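Local coordinates for phage related exonuclease (Haemophilus somnus 129PT, PDB 3K93), which probably hydrolyses DNA from its ends as a phage-type exonuclease of the lambda-exonuclease (YqaJ) kind, using a metal-dependent nuclease site, at the interface of chains A and B. Numbering follows the deposited sequence. Chains: chain A/B, phage related exonuclease.

The interface of chains A and B. Residues chain A 42, 45-46, 49, 214, 218, 221-222; chain B 121, 123-124, 126-127.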
# COMPACT_ATOMS: atom_id res chain seq x y z
N ARG A 42 10.77 -15.77 -8.78
CA ARG A 42 11.63 -16.02 -7.61
C ARG A 42 10.86 -16.70 -6.49
O ARG A 42 11.42 -17.53 -5.78
CB ARG A 42 12.17 -14.72 -7.06
CG ARG A 42 13.28 -14.13 -7.88
CD ARG A 42 13.49 -12.69 -7.40
NE ARG A 42 14.23 -11.98 -8.39
CZ ARG A 42 14.17 -10.69 -8.60
NH1 ARG A 42 13.41 -9.90 -7.86
NH2 ARG A 42 14.92 -10.17 -9.56
N ALA A 45 10.63 -20.24 -7.55
CA ALA A 45 11.92 -20.89 -7.35
C ALA A 45 12.15 -21.21 -5.86
O ALA A 45 12.56 -22.30 -5.53
CB ALA A 45 13.06 -20.06 -7.92
N LYS A 46 11.88 -20.25 -4.97
CA LYS A 46 12.12 -20.46 -3.54
C LYS A 46 11.15 -21.50 -2.94
O LYS A 46 11.49 -22.19 -1.97
CB LYS A 46 12.02 -19.15 -2.76
CG LYS A 46 13.12 -18.14 -3.05
CD LYS A 46 13.01 -16.91 -2.13
CE LYS A 46 13.76 -15.72 -2.70
NZ LYS A 46 13.59 -14.50 -1.88
N LEU A 49 12.74 -24.86 -4.32
CA LEU A 49 14.05 -25.12 -3.71
C LEU A 49 13.94 -25.34 -2.21
O LEU A 49 14.62 -26.16 -1.66
CB LEU A 49 15.01 -23.94 -3.92
CG LEU A 49 15.54 -23.71 -5.34
CD1 LEU A 49 15.97 -22.23 -5.51
CD2 LEU A 49 16.65 -24.69 -5.60
N TYR A 214 14.27 -17.99 -17.01
CA TYR A 214 14.70 -17.25 -15.83
C TYR A 214 14.75 -18.16 -14.60
O TYR A 214 15.74 -18.21 -13.88
CB TYR A 214 13.78 -16.02 -15.60
CG TYR A 214 14.19 -15.18 -14.43
CD1 TYR A 214 15.41 -14.53 -14.40
CD2 TYR A 214 13.34 -14.99 -13.35
CE1 TYR A 214 15.80 -13.77 -13.29
CE2 TYR A 214 13.70 -14.21 -12.26
CZ TYR A 214 14.93 -13.63 -12.23
OH TYR A 214 15.23 -12.88 -11.15
N LEU A 218 17.77 -19.23 -11.96
CA LEU A 218 17.71 -19.09 -10.51
C LEU A 218 18.13 -20.40 -9.86
O LEU A 218 18.95 -20.39 -8.94
CB LEU A 218 16.32 -18.66 -10.03
CG LEU A 218 15.81 -17.30 -10.48
CD1 LEU A 218 14.42 -17.05 -9.88
CD2 LEU A 218 16.78 -16.11 -10.14
N GLU A 221 21.89 -20.99 -9.78
CA GLU A 221 22.63 -20.26 -8.76
C GLU A 221 22.66 -21.02 -7.42
O GLU A 221 23.55 -20.81 -6.64
CB GLU A 221 22.00 -18.89 -8.49
CG GLU A 221 22.19 -17.89 -9.60
CD GLU A 221 21.76 -16.50 -9.16
OE1 GLU A 221 22.06 -16.08 -8.03
OE2 GLU A 221 21.12 -15.81 -9.97
N MSE A 222 21.66 -21.84 -7.15
CA MSE A 222 21.56 -22.53 -5.89
C MSE A 222 22.02 -23.98 -6.07
O MSE A 222 21.53 -24.88 -5.41
CB MSE A 222 20.11 -22.49 -5.39
CG MSE A 222 19.63 -21.10 -5.02
SE MSE A 222 20.61 -20.53 -3.54
CE MSE A 222 21.74 -19.13 -4.33
N HIS B 121 14.63 -12.83 2.10
CA HIS B 121 16.07 -12.99 1.92
C HIS B 121 16.44 -13.07 0.42
O HIS B 121 15.87 -13.89 -0.29
CB HIS B 121 16.57 -14.25 2.61
CG HIS B 121 18.03 -14.47 2.45
ND1 HIS B 121 18.96 -13.71 3.11
CD2 HIS B 121 18.72 -15.33 1.67
CE1 HIS B 121 20.17 -14.11 2.77
NE2 HIS B 121 20.06 -15.07 1.88
N PHE B 123 18.41 -14.57 -1.99
CA PHE B 123 19.25 -15.64 -2.38
C PHE B 123 19.92 -15.35 -3.71
O PHE B 123 21.06 -15.77 -3.91
CB PHE B 123 18.45 -16.94 -2.55
CG PHE B 123 18.02 -17.57 -1.24
CD1 PHE B 123 18.85 -18.47 -0.59
CD2 PHE B 123 16.78 -17.29 -0.69
CE1 PHE B 123 18.47 -19.06 0.61
CE2 PHE B 123 16.41 -17.87 0.50
CZ PHE B 123 17.28 -18.77 1.15
N PHE B 124 19.21 -14.70 -4.64
CA PHE B 124 19.65 -14.64 -6.04
C PHE B 124 20.42 -13.36 -6.26
O PHE B 124 20.09 -12.37 -5.67
CB PHE B 124 18.44 -14.80 -6.94
CG PHE B 124 17.67 -16.06 -6.64
CD1 PHE B 124 18.27 -17.29 -6.83
CD2 PHE B 124 16.39 -16.02 -6.11
CE1 PHE B 124 17.59 -18.46 -6.52
CE2 PHE B 124 15.71 -17.17 -5.81
CZ PHE B 124 16.32 -18.40 -5.99
N ASP B 126 20.69 -11.10 -8.74
CA ASP B 126 19.89 -9.95 -9.22
C ASP B 126 18.97 -9.44 -8.10
O ASP B 126 18.88 -8.23 -7.87
CB ASP B 126 19.13 -10.21 -10.55
CG ASP B 126 18.09 -11.35 -10.48
OD1 ASP B 126 18.14 -12.19 -9.56
OD2 ASP B 126 17.23 -11.42 -11.40
N GLU B 127 18.39 -10.35 -7.36
CA GLU B 127 17.53 -10.05 -6.25
C GLU B 127 18.23 -9.25 -5.16
O GLU B 127 17.66 -8.30 -4.62
CB GLU B 127 16.96 -11.35 -5.66
CG GLU B 127 15.83 -11.15 -4.64
CD GLU B 127 15.40 -12.46 -3.97
OE1 GLU B 127 16.09 -13.54 -4.15
OE2 GLU B 127 14.39 -12.39 -3.24
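B:Phe124 is the aromatic plug of this junction, a compact example of a hydrophobic anchor with polar pairs alongside. It sits in the loop just before helix 125-135 and enters between helices 35-50 and 198-221 of chain A. A:Leu218 lays CD2 over one face of the B:Phe124 ring, 4.0 Å from the centroid and toward the rim, while CB of B:Phe123 backs the centre of the opposite face. A:Leu49 meets the ring edge-on, CD1 lying in plane by CZ, and CG of A:Met222, a selenomethionine, packs 3.7 Å from CE1 of B:Phe124. The bent A:Met222 chain then carries its selenium to CD1 of B:Phe123.

Among the polar contacts, A:Lys46, extended beyond CG, slides past the B:Phe124 ring and meets B:Glu127 tip to tip; NZ forms a salt bridge 2.6 Å from OE2, on the syn lone pair. A:Lys46 NZ also donates to the backbone O of B:His121 at 2.8 Å, from above the carbonyl plane, so two acceptors grip it. Farther along, the A:Arg42 guanidinium lies with one face over B:Glu127 CB. Beside it, the A:Tyr214 hydroxyl OH (CG anti to the backbone N, chi1 -178°) gives a short 2.5 Å bond to the syn lone pair of B:Asp126 OD2. B:Asp126 adopts the crowded position between backbone N and carbonyl carbon (chi1 62°), turning its carboxylate toward A:Tyr214. A:Arg42 NE donates a bent bond to A:Tyr214 OH at 3.1 Å, probably helping to fix its rotation. A:Arg42 NH2 makes a salt bridge to B:Asp126 OD2 at 3.2 Å, a weak hydrogen bond, the two planes nearly perpendicular (88°).

The patch thus anchors one subunit's loop and helix start in its neighbour's two-helix groove, plausibly helping to assemble the deposited three-subunit arrangement, though the structure alone does not prove that oligomer.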